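Local coordinates for SPCC18.06c protein (Schizosaccharomyces pombe, PDB 2P51) that removes poly(A) tails from mRNA as the catalytic 3'-exoribonuclease of the CCR4-NOT complex, using divalent metal ions, at residues A[169-181]-A[192-204]. Numbering follows the deposited sequence. Where two conformers were deposited one is given.
Sequences SGYDFAYLLKAMT and FYKILCIYFPKNY. With MG (magnesium ion), chain B.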
ATOM      1  N   SER A 169      -0.353  -7.434  -3.152  1.00 13.83           N
ATOM      2  CA  SER A 169      -0.221  -6.041  -3.496  1.00 16.90           C
ATOM      3  C   SER A 169      -0.906  -5.585  -4.781  1.00 16.24           C
ATOM      4  O   SER A 169      -0.743  -4.411  -5.108  1.00 15.86           O
ATOM      5  CB  SER A 169       1.296  -5.686  -3.666  1.00 20.41           C
ATOM      6  OG  SER A 169       1.751  -6.502  -4.764  1.00 24.19           O
ATOM      7  N   GLY A 170      -1.627  -6.426  -5.541  1.00 15.30           N
ATOM      8  CA  GLY A 170      -2.137  -6.002  -6.858  1.00 15.03           C
ATOM      9  C   GLY A 170      -2.986  -4.744  -6.752  1.00 15.46           C
ATOM     10  O   GLY A 170      -2.773  -3.762  -7.480  1.00 16.01           O
ATOM     11  N   TYR A 171      -3.999  -4.765  -5.883  1.00 14.74           N
ATOM     12  CA  TYR A 171      -4.849  -3.578  -5.768  1.00 13.98           C
ATOM     13  C   TYR A 171      -4.086  -2.399  -5.194  1.00 13.50           C
ATOM     14  O   TYR A 171      -4.277  -1.274  -5.693  1.00 14.00           O
ATOM     15  CB  TYR A 171      -6.106  -3.839  -4.886  1.00 14.09           C
ATOM     16  CG  TYR A 171      -7.218  -4.567  -5.605  1.00 14.78           C
ATOM     17  CD1 TYR A 171      -7.127  -5.941  -5.902  1.00 16.47           C
ATOM     18  CD2 TYR A 171      -8.408  -3.918  -5.973  1.00 15.11           C
ATOM     19  CE1 TYR A 171      -8.160  -6.620  -6.552  1.00 16.89           C
ATOM     20  CE2 TYR A 171      -9.421  -4.620  -6.622  1.00 15.46           C
ATOM     21  CZ  TYR A 171      -9.323  -5.951  -6.917  1.00 17.87           C
ATOM     22  OH  TYR A 171     -10.338  -6.639  -7.567  1.00 19.85           O
ATOM     23  N   ASP A 172      -3.290  -2.615  -4.162  1.00 13.51           N
ATOM     24  CA  ASP A 172      -2.586  -1.536  -3.489  1.00 13.92           C
ATOM     25  C   ASP A 172      -1.671  -0.794  -4.465  1.00 13.61           C
ATOM     26  O   ASP A 172      -1.668   0.457  -4.567  1.00 15.00           O
ATOM     27  CB  ASP A 172      -1.827  -2.117  -2.304  1.00 13.21           C
ATOM     28  CG  ASP A 172      -2.658  -2.589  -1.153  1.00 13.09           C
ATOM     29  OD1 ASP A 172      -3.826  -2.108  -1.082  1.00 13.71           O
ATOM     30  OD2 ASP A 172      -2.255  -3.447  -0.334  1.00 13.80           O
ATOM     31  N   PHE A 173      -0.880  -1.573  -5.237  1.00 14.22           N
ATOM     32  CA  PHE A 173       0.009  -0.933  -6.221  1.00 14.63           C
ATOM     33  C   PHE A 173      -0.828  -0.295  -7.337  1.00 16.11           C
ATOM     34  O   PHE A 173      -0.461   0.785  -7.849  1.00 16.33           O
ATOM     35  CB  PHE A 173       0.979  -1.924  -6.863  1.00 17.79           C
ATOM     36  CG  PHE A 173       2.339  -2.044  -6.223  1.00 15.95           C
ATOM     37  CD1 PHE A 173       3.083  -0.916  -5.905  1.00 16.72           C
ATOM     38  CD2 PHE A 173       2.870  -3.277  -5.929  1.00 14.85           C
ATOM     39  CE1 PHE A 173       4.353  -0.948  -5.301  1.00 15.23           C
ATOM     40  CE2 PHE A 173       4.127  -3.332  -5.356  1.00 16.55           C
ATOM     41  CZ  PHE A 173       4.872  -2.215  -5.028  1.00 17.77           C
ATOM     42  N   ALA A 174      -1.920  -0.922  -7.772  1.00 14.66           N
ATOM     43  CA  ALA A 174      -2.754  -0.338  -8.831  1.00 14.10           C
ATOM     44  C   ALA A 174      -3.278   1.019  -8.373  1.00 14.41           C
ATOM     45  O   ALA A 174      -3.333   1.981  -9.178  1.00 15.47           O
ATOM     46  CB  ALA A 174      -3.867  -1.273  -9.263  1.00 15.59           C
ATOM     47  N   TYR A 175      -3.674   1.146  -7.096  1.00 14.39           N
ATOM     48  CA  TYR A 175      -4.203   2.454  -6.643  1.00 13.98           C
ATOM     49  C   TYR A 175      -3.115   3.515  -6.668  1.00 13.81           C
ATOM     50  O   TYR A 175      -3.440   4.668  -6.988  1.00 15.92           O
ATOM     51  CB  TYR A 175      -4.798   2.325  -5.236  1.00 14.13           C
ATOM     52  CG  TYR A 175      -6.287   1.995  -5.335  1.00 13.33           C
ATOM     53  CD1 TYR A 175      -6.837   0.775  -5.008  1.00 14.33           C
ATOM     54  CD2 TYR A 175      -7.113   3.005  -5.803  1.00 14.07           C
ATOM     55  CE1 TYR A 175      -8.211   0.508  -5.109  1.00 14.49           C
ATOM     56  CE2 TYR A 175      -8.454   2.758  -5.922  1.00 14.76           C
ATOM     57  CZ  TYR A 175      -9.008   1.531  -5.586  1.00 14.22           C
ATOM     58  OH  TYR A 175     -10.358   1.373  -5.734  1.00 16.20           O
ATOM     59  N   LEU A 176      -1.878   3.150  -6.363  1.00 15.43           N
ATOM     60  CA  LEU A 176      -0.833   4.166  -6.400  1.00 15.07           C
ATOM     61  C   LEU A 176      -0.536   4.517  -7.855  1.00 16.47           C
ATOM     62  O   LEU A 176      -0.317   5.702  -8.179  1.00 16.87           O
ATOM     63  CB  LEU A 176       0.467   3.771  -5.678  0.75 17.38           C
ATOM     64  CG  LEU A 176       0.499   4.218  -4.194  0.75 19.56           C
ATOM     65  CD1 LEU A 176      -0.511   3.409  -3.387  0.75 15.36           C
ATOM     66  CD2 LEU A 176       1.909   4.121  -3.646  0.75 25.53           C
ATOM     67  N   LEU A 177      -0.555   3.475  -8.728  1.00 15.37           N
ATOM     68  CA  LEU A 177      -0.303   3.883 -10.141  1.00 14.33           C
ATOM     69  C   LEU A 177      -1.415   4.734 -10.689  1.00 16.78           C
ATOM     70  O   LEU A 177      -1.176   5.708 -11.438  1.00 19.08           O
ATOM     71  CB  LEU A 177      -0.069   2.636 -11.013  1.00 16.64           C
ATOM     72  CG  LEU A 177       0.431   2.891 -12.440  1.00 21.35           C
ATOM     73  CD1 LEU A 177       1.903   3.325 -12.425  1.00 27.85           C
ATOM     74  CD2 LEU A 177       0.251   1.671 -13.335  1.00 22.41           C
ATOM     75  N   LYS A 178      -2.653   4.425 -10.361  1.00 14.83           N
ATOM     76  CA  LYS A 178      -3.809   5.247 -10.756  1.00 14.53           C
ATOM     77  C   LYS A 178      -3.651   6.679 -10.267  1.00 16.59           C
ATOM     78  O   LYS A 178      -3.884   7.675 -10.947  1.00 19.80           O
ATOM     79  CB  LYS A 178      -5.103   4.626 -10.207  1.00 14.56           C
ATOM     80  CG  LYS A 178      -6.324   5.507 -10.289  1.00 16.04           C
ATOM     81  CD  LYS A 178      -7.560   4.828  -9.684  1.00 14.72           C
ATOM     82  CE  LYS A 178      -8.801   5.747  -9.821  1.00 17.02           C
ATOM     83  NZ  LYS A 178      -9.920   5.169  -8.975  1.00 15.43           N
ATOM     84  N   ALA A 179      -3.235   6.865  -9.015  1.00 17.26           N
ATOM     85  CA  ALA A 179      -3.055   8.196  -8.472  1.00 21.34           C
ATOM     86  C   ALA A 179      -1.975   8.923  -9.266  1.00 21.43           C
ATOM     87  O   ALA A 179      -2.157  10.076  -9.701  1.00 22.62           O
ATOM     88  CB  ALA A 179      -2.664   8.128  -7.010  1.00 24.12           C
ATOM     89  N   MET A 180      -0.832   8.274  -9.491  1.00 18.35           N
ATOM     90  CA  MET A 180       0.236   9.014 -10.172  1.00 17.51           C
ATOM     91  C   MET A 180      -0.077   9.314 -11.629  1.00 18.85           C
ATOM     92  O   MET A 180       0.392  10.333 -12.128  1.00 20.04           O
ATOM     93  CB  MET A 180       1.537   8.201 -10.068  1.00 17.13           C
ATOM     94  CG  MET A 180       2.079   8.281  -8.643  1.00 15.97           C
ATOM     95  SD  MET A 180       3.679   7.444  -8.493  1.00 18.04           S
ATOM     96  CE  MET A 180       3.219   5.777  -8.947  1.00 19.93           C
ATOM     97  N   THR A 181      -0.831   8.446 -12.319  1.00 19.73           N
ATOM     98  CA  THR A 181      -0.998   8.626 -13.766  1.00 22.24           C
ATOM     99  C   THR A 181      -2.292   9.331 -14.159  1.00 24.04           C
ATOM    100  O   THR A 181      -2.364   9.903 -15.253  1.00 26.95           O
ATOM    101  CB  THR A 181      -0.962   7.269 -14.509  1.00 21.59           C
ATOM    102  OG1 THR A 181      -2.029   6.425 -14.053  1.00 22.74           O
ATOM    103  CG2 THR A 181       0.332   6.502 -14.237  1.00 23.66           C
ATOM    104  N   PHE A 192       0.763  -3.164 -17.454  1.00 19.26           N
ATOM    105  CA  PHE A 192       0.697  -2.658 -16.091  1.00 17.57           C
ATOM    106  C   PHE A 192       2.010  -2.939 -15.395  1.00 17.84           C
ATOM    107  O   PHE A 192       2.566  -2.032 -14.755  1.00 17.32           O
ATOM    108  CB  PHE A 192      -0.456  -3.355 -15.394  1.00 19.00           C
ATOM    109  CG  PHE A 192      -0.519  -3.180 -13.900  1.00 17.72           C
ATOM    110  CD1 PHE A 192      -1.113  -2.017 -13.417  1.00 20.26           C
ATOM    111  CD2 PHE A 192      -0.035  -4.119 -13.014  1.00 18.87           C
ATOM    112  CE1 PHE A 192      -1.206  -1.807 -12.046  1.00 19.65           C
ATOM    113  CE2 PHE A 192      -0.108  -3.881 -11.663  1.00 17.83           C
ATOM    114  CZ  PHE A 192      -0.682  -2.733 -11.148  1.00 18.45           C
ATOM    115  N   TYR A 193       2.495  -4.191 -15.500  1.00 17.37           N
ATOM    116  CA  TYR A 193       3.708  -4.595 -14.830  1.00 17.54           C
ATOM    117  C   TYR A 193       4.892  -3.767 -15.298  1.00 16.45           C
ATOM    118  O   TYR A 193       5.752  -3.345 -14.501  1.00 18.08           O
ATOM    119  CB  TYR A 193       3.943  -6.082 -15.133  1.00 18.90           C
ATOM    120  CG  TYR A 193       5.135  -6.629 -14.371  1.00 21.08           C
ATOM    121  CD1 TYR A 193       5.068  -6.899 -12.996  1.00 22.22           C
ATOM    122  CD2 TYR A 193       6.320  -6.866 -15.062  1.00 21.42           C
ATOM    123  CE1 TYR A 193       6.165  -7.394 -12.328  1.00 21.44           C
ATOM    124  CE2 TYR A 193       7.413  -7.356 -14.378  1.00 22.58           C
ATOM    125  CZ  TYR A 193       7.335  -7.608 -13.030  1.00 20.93           C
ATOM    126  OH  TYR A 193       8.446  -8.117 -12.386  1.00 23.93           O
ATOM    127  N   LYS A 194       4.996  -3.525 -16.595  1.00 18.92           N
ATOM    128  CA  LYS A 194       6.119  -2.752 -17.116  1.00 20.51           C
ATOM    129  C   LYS A 194       6.182  -1.354 -16.528  1.00 21.62           C
ATOM    130  O   LYS A 194       7.223  -0.835 -16.112  1.00 21.28           O
ATOM    131  CB  LYS A 194       5.957  -2.652 -18.634  1.00 23.91           C
ATOM    132  CG  LYS A 194       6.950  -1.794 -19.353  1.00 30.30           C
ATOM    133  CD  LYS A 194       6.842  -2.281 -20.833  1.00 35.51           C
ATOM    134  CE  LYS A 194       6.216  -3.685 -20.739  1.00 42.72           C
ATOM    135  NZ  LYS A 194       7.214  -4.732 -20.385  1.00 68.43           N
ATOM    136  N   ILE A 195       5.025  -0.687 -16.503  1.00 19.93           N
ATOM    137  CA  ILE A 195       5.013   0.691 -15.986  1.00 19.09           C
ATOM    138  C   ILE A 195       5.181   0.659 -14.496  1.00 18.39           C
ATOM    139  O   ILE A 195       5.883   1.497 -13.918  1.00 18.31           O
ATOM    140  CB  ILE A 195       3.644   1.298 -16.385  0.66 20.15           C
ATOM    141  CG1 ILE A 195       3.534   1.426 -17.907  0.66 18.92           C
ATOM    142  CG2 ILE A 195       3.386   2.584 -15.650  0.66 23.05           C
ATOM    143  CD1 ILE A 195       2.243   1.913 -18.490  0.66 23.38           C
ATOM    144  N   LEU A 196       4.571  -0.346 -13.851  1.00 17.18           N
ATOM    145  CA  LEU A 196       4.748  -0.408 -12.394  1.00 16.87           C
ATOM    146  C   LEU A 196       6.216  -0.527 -12.026  1.00 16.61           C
ATOM    147  O   LEU A 196       6.606   0.162 -11.079  1.00 17.81           O
ATOM    148  CB  LEU A 196       4.053  -1.603 -11.756  1.00 21.60           C
ATOM    149  CG  LEU A 196       3.823  -1.524 -10.254  1.00 21.84           C
ATOM    150  CD1 LEU A 196       2.833  -0.395  -9.884  1.00 26.22           C
ATOM    151  CD2 LEU A 196       3.302  -2.848  -9.754  1.00 20.90           C
ATOM    152  N   CYS A 197       6.971  -1.346 -12.735  1.00 16.36           N
ATOM    153  CA  CYS A 197       8.388  -1.546 -12.360  1.00 18.36           C
ATOM    154  C   CYS A 197       9.260  -0.355 -12.705  1.00 16.64           C
ATOM    155  O   CYS A 197      10.398  -0.202 -12.276  1.00 18.79           O
ATOM    156  CB  CYS A 197       8.907  -2.861 -12.991  1.00 22.32           C
ATOM    157  SG  CYS A 197       8.108  -4.297 -12.167  1.00 30.80           S
ATOM    158  N   ILE A 198       8.718   0.607 -13.487  1.00 17.09           N
ATOM    159  CA  ILE A 198       9.535   1.849 -13.648  1.00 18.02           C
ATOM    160  C   ILE A 198       9.380   2.761 -12.443  1.00 16.44           C
ATOM    161  O   ILE A 198      10.338   3.365 -11.948  1.00 15.72           O
ATOM    162  CB  ILE A 198       9.119   2.527 -14.958  1.00 20.02           C
ATOM    163  CG1 ILE A 198       9.552   1.725 -16.202  1.00 20.01           C
ATOM    164  CG2 ILE A 198       9.590   3.979 -15.031  1.00 26.33           C
ATOM    165  CD1 ILE A 198       8.877   2.224 -17.465  1.00 27.43           C
ATOM    166  N   TYR A 199       8.135   2.905 -11.942  1.00 14.69           N
ATOM    167  CA  TYR A 199       7.925   3.727 -10.753  1.00 15.18           C
ATOM    168  C   TYR A 199       8.408   3.064  -9.466  1.00 13.46           C
ATOM    169  O   TYR A 199       8.851   3.796  -8.562  1.00 14.86           O
ATOM    170  CB  TYR A 199       6.416   4.054 -10.593  1.00 14.61           C
ATOM    171  CG  TYR A 199       5.966   5.095 -11.590  1.00 15.04           C
ATOM    172  CD1 TYR A 199       6.061   6.474 -11.320  1.00 14.83           C
ATOM    173  CD2 TYR A 199       5.435   4.685 -12.816  1.00 16.88           C
ATOM    174  CE1 TYR A 199       5.626   7.409 -12.270  1.00 14.36           C
ATOM    175  CE2 TYR A 199       5.008   5.613 -13.764  1.00 17.22           C
ATOM    176  CZ  TYR A 199       5.121   6.979 -13.480  1.00 15.76           C
ATOM    177  OH  TYR A 199       4.681   7.889 -14.432  1.00 18.41           O
ATOM    178  N   PHE A 200       8.315   1.734  -9.373  1.00 12.65           N
ATOM    179  CA  PHE A 200       8.716   0.983  -8.189  1.00 12.29           C
ATOM    180  C   PHE A 200       9.762  -0.058  -8.613  1.00 12.33           C
ATOM    181  O   PHE A 200       9.463  -1.256  -8.665  1.00 13.98           O
ATOM    182  CB  PHE A 200       7.511   0.264  -7.560  1.00 12.78           C
ATOM    183  CG  PHE A 200       6.376   1.263  -7.262  1.00 13.05           C
ATOM    184  CD1 PHE A 200       6.381   2.002  -6.095  1.00 14.88           C
ATOM    185  CD2 PHE A 200       5.312   1.428  -8.146  1.00 14.43           C
ATOM    186  CE1 PHE A 200       5.353   2.883  -5.784  1.00 13.38           C
ATOM    187  CE2 PHE A 200       4.280   2.325  -7.854  1.00 12.97           C
ATOM    188  CZ  PHE A 200       4.292   3.060  -6.654  1.00 13.42           C
ATOM    189  N   PRO A 201      10.967   0.366  -8.977  1.00 13.09           N
ATOM    190  CA  PRO A 201      11.916  -0.552  -9.572  1.00 13.27           C
ATOM    191  C   PRO A 201      12.426  -1.636  -8.638  1.00 13.20           C
ATOM    192  O   PRO A 201      12.961  -2.635  -9.141  1.00 15.59           O
ATOM    193  CB  PRO A 201      13.071   0.364  -9.999  1.00 14.32           C
ATOM    194  CG  PRO A 201      12.938   1.580  -9.102  1.00 15.67           C
ATOM    195  CD  PRO A 201      11.446   1.782  -8.955  1.00 15.53           C
ATOM    196  N   LYS A 202      12.300  -1.470  -7.332  1.00 14.05           N
ATOM    197  CA  LYS A 202      12.726  -2.495  -6.372  1.00 14.81           C
ATOM    198  C   LYS A 202      11.610  -2.713  -5.369  1.00 14.10           C
ATOM    199  O   LYS A 202      11.397  -1.853  -4.498  1.00 16.52           O
ATOM    200  CB  LYS A 202      14.001  -2.028  -5.679  0.62 16.36           C
ATOM    201  CG  LYS A 202      14.493  -2.952  -4.568  0.62 20.97           C
ATOM    202  CD  LYS A 202      15.920  -2.622  -4.122  0.62 23.63           C
ATOM    203  CE  LYS A 202      16.417  -3.725  -3.221  0.62 19.04           C
ATOM    204  NZ  LYS A 202      16.588  -3.405  -1.794  0.62 31.21           N
ATOM    205  N   ASN A 203      10.902  -3.820  -5.513  1.00 13.35           N
ATOM    206  CA  ASN A 203       9.770  -4.034  -4.585  1.00 14.07           C
ATOM    207  C   ASN A 203       9.704  -5.519  -4.243  1.00 12.97           C
ATOM    208  O   ASN A 203      10.190  -6.387  -5.009  1.00 15.01           O
ATOM    209  CB  ASN A 203       8.502  -3.452  -5.196  1.00 15.60           C
ATOM    210  CG  ASN A 203       7.994  -4.135  -6.431  1.00 16.85           C
ATOM    211  OD1 ASN A 203       7.483  -5.264  -6.341  1.00 18.43           O
ATOM    212  ND2 ASN A 203       8.050  -3.567  -7.624  1.00 17.92           N
ATOM    213  N   TYR A 204       9.113  -5.776  -3.086  1.00 12.94           N
ATOM    214  CA  TYR A 204       8.842  -7.151  -2.627  1.00 13.05           C
ATOM    215  C   TYR A 204       7.384  -7.249  -2.173  1.00 12.78           C
ATOM    216  O   TYR A 204       6.916  -6.280  -1.523  1.00 16.50           O
ATOM    217  CB  TYR A 204       9.747  -7.578  -1.467  1.00 13.70           C
ATOM    218  CG  TYR A 204      11.221  -7.617  -1.815  1.00 14.03           C
ATOM    219  CD1 TYR A 204      11.755  -8.672  -2.551  1.00 16.64           C
ATOM    220  CD2 TYR A 204      12.059  -6.607  -1.397  1.00 17.85           C
ATOM    221  CE1 TYR A 204      13.098  -8.718  -2.872  1.00 20.27           C
ATOM    222  CE2 TYR A 204      13.397  -6.650  -1.714  1.00 23.26           C
ATOM    223  CZ  TYR A 204      13.915  -7.694  -2.445  1.00 23.49           C
ATOM    224  OH  TYR A 204      15.276  -7.697  -2.746  1.00 28.89           O
TER
HETATM  225 MG    MG B2001      -3.208  -4.311   1.356  1.00 14.74          MG
HETATM  226  O   HOH W   1      -5.041  -3.739   0.593  1.00 14.45           O
HETATM  227  O   HOH W   2      -1.444  -5.177   1.975  0.91 13.04           O
HETATM  228  O   HOH W   3      -4.191  -4.981   2.970  0.98 18.10           O
HETATM  229  O   HOH W   4      -3.446  -6.185   0.370  0.94 14.63           O
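The carbonyl oxygen of Leu177 takes two bonds from Thr181 of its own helix: the helical N-H, and the hydroxyl OG1, 2.8 Å from Leu177 O and well above the carbonyl plane. On the Leu177 side chain, chi1 of -170° turns CG away from the backbone N and carries both methyl branches into a hole formed by Phe192, Ile195, Leu196 and Tyr199, as a knob. The branches divide the hole: CD1 meets Ile195 CG2 at 3.6 Å and also reaches Tyr199, while CD2 lies against Phe192. Threonine suits the last turn of helix 170-181 because its short hydroxyl can fold back onto the preceding turn. Small Ala174 lets the edge of the Phe192 ring come up to the helix backbone, CE1 lying 3.9 Å from Ala174 CA. The two helices cross at 76°, with 10.9 Å between their axes.

This packing belongs to the RNase H-like DEDD nuclease fold, in which helix 170-181 also carries Asp172. Asp172, which takes no part in the packing between the segments, binds a magnesium ion through OD2 at 2.1 Å, a ligand role shared with Asp51; four waters also bind the ion.

One residue on, Phe173 directs its edge at the face of Phe200, CE1 lying 3.6 Å from Phe200 CG and the planes inclined at 52° rather than perpendicular. Leu196 CD2 packs obliquely on the Phe173 ring, whose CZ meets Asn203 CB. Replacing Phe173 by an alanine would remove the ring, and is likely to open a gap between Leu196, Phe200 and Asn203 and leave Phe200 without its edge-on partner. Asn203 can border this apolar cluster because its ND2 donates to Phe200 O at 2.9 Å, nearly in the amide plane, linking Asn203 back to the first residue after the helix. Flexible, unbranched Met180 bends at chi3 to place CE 3.7 Å from Phe200 CZ, while its sulfur makes an oblique Met-aromatic contact with Tyr199.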